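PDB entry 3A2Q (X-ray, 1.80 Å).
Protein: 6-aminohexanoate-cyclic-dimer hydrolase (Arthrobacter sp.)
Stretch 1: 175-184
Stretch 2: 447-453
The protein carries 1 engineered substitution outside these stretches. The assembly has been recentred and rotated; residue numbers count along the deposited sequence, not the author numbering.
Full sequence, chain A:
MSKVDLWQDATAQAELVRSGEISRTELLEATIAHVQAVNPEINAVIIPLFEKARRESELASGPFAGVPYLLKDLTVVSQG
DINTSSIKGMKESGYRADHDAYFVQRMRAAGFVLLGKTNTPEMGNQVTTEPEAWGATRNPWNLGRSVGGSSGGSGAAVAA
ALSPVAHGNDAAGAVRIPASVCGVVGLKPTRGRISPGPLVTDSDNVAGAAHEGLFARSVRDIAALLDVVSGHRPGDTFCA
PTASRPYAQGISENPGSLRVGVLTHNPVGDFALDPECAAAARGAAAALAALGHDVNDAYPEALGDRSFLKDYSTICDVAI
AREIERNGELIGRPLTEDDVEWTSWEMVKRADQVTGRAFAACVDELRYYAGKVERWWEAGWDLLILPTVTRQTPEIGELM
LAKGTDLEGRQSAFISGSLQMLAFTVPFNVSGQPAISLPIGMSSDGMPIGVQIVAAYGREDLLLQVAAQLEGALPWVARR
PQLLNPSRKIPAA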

# COMPACT_ATOMS: atom_id res chain seq x y z
N VAL A 175 1.28 -1.44 0.77
CA VAL A 175 0.16 -1.17 -0.14
C VAL A 175 0.01 -2.40 -1.02
O VAL A 175 -1.09 -2.93 -1.20
CB VAL A 175 0.41 0.07 -1.03
CG1 VAL A 175 -0.46 -0.01 -2.29
CG2 VAL A 175 0.06 1.34 -0.27
N ARG A 176 1.13 -2.87 -1.56
CA ARG A 176 1.13 -4.04 -2.43
C ARG A 176 0.66 -5.31 -1.74
O ARG A 176 -0.08 -6.09 -2.33
CB ARG A 176 2.53 -4.24 -3.02
CG ARG A 176 2.93 -3.15 -4.02
CD ARG A 176 4.45 -3.17 -4.25
NE ARG A 176 5.14 -2.64 -3.08
CZ ARG A 176 6.42 -2.87 -2.79
NH1 ARG A 176 7.17 -3.63 -3.59
NH2 ARG A 176 6.96 -2.33 -1.70
N ILE A 177 1.07 -5.52 -0.49
CA ILE A 177 0.67 -6.72 0.24
C ILE A 177 -0.85 -6.78 0.43
O ILE A 177 -1.49 -7.77 0.07
CB ILE A 177 1.43 -6.83 1.59
CG1 ILE A 177 2.92 -7.04 1.31
CG2 ILE A 177 0.89 -8.00 2.41
CD1 ILE A 177 3.83 -6.89 2.51
N PRO A 178 -1.45 -5.73 1.02
CA PRO A 178 -2.91 -5.76 1.20
C PRO A 178 -3.65 -5.91 -0.13
O PRO A 178 -4.72 -6.51 -0.18
CB PRO A 178 -3.21 -4.43 1.89
CG PRO A 178 -1.93 -4.11 2.61
CD PRO A 178 -0.87 -4.52 1.62
N ALA A 179 -3.08 -5.35 -1.20
CA ALA A 179 -3.70 -5.44 -2.51
C ALA A 179 -3.68 -6.89 -2.98
O ALA A 179 -4.68 -7.41 -3.47
CB ALA A 179 -2.96 -4.55 -3.53
N SER A 180 -2.53 -7.55 -2.82
CA SER A 180 -2.40 -8.95 -3.22
C SER A 180 -3.39 -9.82 -2.44
O SER A 180 -4.14 -10.62 -3.01
CB SER A 180 -0.97 -9.43 -2.95
OG SER A 180 -0.82 -10.82 -3.22
N VAL A 181 -3.38 -9.65 -1.12
CA VAL A 181 -4.23 -10.41 -0.22
C VAL A 181 -5.73 -10.15 -0.38
O VAL A 181 -6.54 -11.06 -0.16
CB VAL A 181 -3.82 -10.13 1.25
CG1 VAL A 181 -4.83 -10.75 2.23
CG2 VAL A 181 -2.43 -10.67 1.50
N CYS A 182 -6.09 -8.93 -0.78
CA CYS A 182 -7.50 -8.57 -0.94
C CYS A 182 -8.02 -8.52 -2.38
O CYS A 182 -9.16 -8.15 -2.61
CB CYS A 182 -7.77 -7.22 -0.27
SG CYS A 182 -7.52 -7.28 1.53
N GLY A 183 -7.18 -8.90 -3.34
CA GLY A 183 -7.64 -8.93 -4.72
C GLY A 183 -7.94 -7.60 -5.39
O GLY A 183 -8.91 -7.49 -6.14
N VAL A 184 -7.11 -6.59 -5.13
CA VAL A 184 -7.30 -5.29 -5.76
C VAL A 184 -5.95 -4.83 -6.30
O VAL A 184 -4.94 -5.50 -6.10
CB VAL A 184 -7.84 -4.23 -4.76
CG1 VAL A 184 -9.19 -4.67 -4.22
CG2 VAL A 184 -6.86 -4.01 -3.63
N MET A 447 -8.63 -17.70 -2.19
CA MET A 447 -8.02 -16.47 -1.70
C MET A 447 -7.22 -15.79 -2.82
O MET A 447 -6.49 -16.44 -3.55
CB MET A 447 -7.09 -16.77 -0.52
CG MET A 447 -7.78 -17.37 0.70
SD MET A 447 -9.15 -16.36 1.27
CE MET A 447 -8.28 -14.97 1.99
N PRO A 448 -7.35 -14.46 -2.95
CA PRO A 448 -6.62 -13.73 -3.99
C PRO A 448 -5.10 -13.85 -3.90
O PRO A 448 -4.54 -13.90 -2.80
CB PRO A 448 -7.10 -12.29 -3.80
CG PRO A 448 -8.48 -12.45 -3.21
CD PRO A 448 -8.27 -13.57 -2.22
N ILE A 449 -4.46 -13.92 -5.06
CA ILE A 449 -3.00 -14.00 -5.17
C ILE A 449 -2.58 -12.90 -6.15
O ILE A 449 -3.00 -12.90 -7.31
CB ILE A 449 -2.53 -15.38 -5.73
CG1 ILE A 449 -2.82 -16.48 -4.72
CG2 ILE A 449 -1.05 -15.34 -6.07
CD1 ILE A 449 -2.38 -17.87 -5.17
N GLY A 450 -1.77 -11.96 -5.69
CA GLY A 450 -1.34 -10.89 -6.57
C GLY A 450 -0.08 -11.20 -7.36
O GLY A 450 0.75 -12.01 -6.94
N VAL A 451 0.04 -10.57 -8.52
CA VAL A 451 1.22 -10.72 -9.36
C VAL A 451 1.86 -9.33 -9.38
O VAL A 451 1.17 -8.32 -9.62
CB VAL A 451 0.86 -11.18 -10.79
CG1 VAL A 451 2.10 -11.19 -11.66
CG2 VAL A 451 0.25 -12.58 -10.74
N GLN A 452 3.15 -9.27 -9.11
CA GLN A 452 3.87 -8.00 -9.03
C GLN A 452 4.70 -7.70 -10.28
O GLN A 452 5.33 -8.59 -10.85
CB GLN A 452 4.78 -7.99 -7.80
CG GLN A 452 5.36 -6.61 -7.46
CD GLN A 452 6.23 -6.58 -6.20
OE1 GLN A 452 6.50 -5.52 -5.65
NE2 GLN A 452 6.68 -7.75 -5.75
N ILE A 453 4.68 -6.44 -10.69
CA ILE A 453 5.45 -6.00 -11.85
C ILE A 453 6.28 -4.81 -11.37
O ILE A 453 5.75 -3.92 -10.72
CB ILE A 453 4.54 -5.52 -13.00
CG1 ILE A 453 3.37 -6.49 -13.20
CG2 ILE A 453 5.35 -5.41 -14.28
CD1 ILE A 453 3.77 -7.89 -13.51
O HOH W 1 -2.08 -12.75 -1.71
O HOH W 2 -5.55 -13.60 -0.20

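How do the two backbones lie against each other? A short helix beginning at Arg-176 packs on a strand that starts at Pro-448, and their axes approach to 5.9 Å. Their N-to-C directions differ by 133°, so the two segments run in broadly opposing senses, and the register follows from this: Arg-176 faces Gln-452, Ser-180 lies over Gly-450, and Gly-183 meets Pro-448. The approach is uneven. The CA atoms of Arg-176 and Gln-452 are 8.2 Å apart, whereas those of Ser-180 and Gly-450 are separated by a mere 4.0 Å. Val-175, which precedes the helix, makes no contact with the strand.

What spans the wide gap at the start of the helix? Two long polar side chains do. Arg-176 and Gln-452 both point their CA-to-CB bonds toward the opposite stretch, and Arg-176 NH1 donates a hydrogen bond to Gln-452 OE1 at 2.9 Å. The amide oxygen lies at the edge of the guanidinium, near its plane, where the N-H bonds project. Gln-452 is nearly fully extended, with chi1 and chi2 both t, which gives it the reach this pairing needs. Both residues are buried, so a charged group and an amide must find polar partners here; the remaining nitrogens of the two side chains are satisfied elsewhere in the structure. Ile-177, Pro-178 and Ala-179 then pass without touching the strand.

Why can the backbones come so close at Ser-180? Gly-450 has no side chain, and an ideal CB built on it would point toward the helix and lie 2.8 Å from Ser-180 CB, a clash. The bare backbone instead lets Gly-450 N donate to Ser-180 OG at 2.9 Å, with the serine in its t rotamer. The same hydroxyl is hydrogen-bonded to water 1 at 2.8 Å from OG, and that water donates to Pro-448 O at 2.9 Å from its own oxygen, forming a second, solvent-mediated link between helix and strand. Proximity alone is not bonding: Ser-180 O and Pro-448 O are 3.3 Å apart, but both are acceptors.

How does the end of the helix meet the strand? It does so through backbone atoms and the proline ring. Val-181 turns its CA-to-CB bond away, yet its carbonyl remains engaged: Val-181 O lies 3.7 Å from Pro-448 CD, and water 2 donates both to Val-181 O, 2.7 Å from the water oxygen, and to Pro-448 O, 2.8 Å from it. Pro-448 O thus accepts from both waters. Cys-182 also points its CB away, leaving its backbone C 4.0 Å from Pro-448 CG.

What lets the chain turn past Pro-448? Gly-183 adopts a positive phi of 68°, favourable for glycine, in a Schellman motif that includes the bond from Val-184 N to Ala-179 O at 3.1 Å. Gly-183 N packs 3.4 Å from Pro-448 CB, and an ideal CB on this glycine would sit tightly, 3.1 Å from Pro-448 CG. Val-184 then leaves the contact.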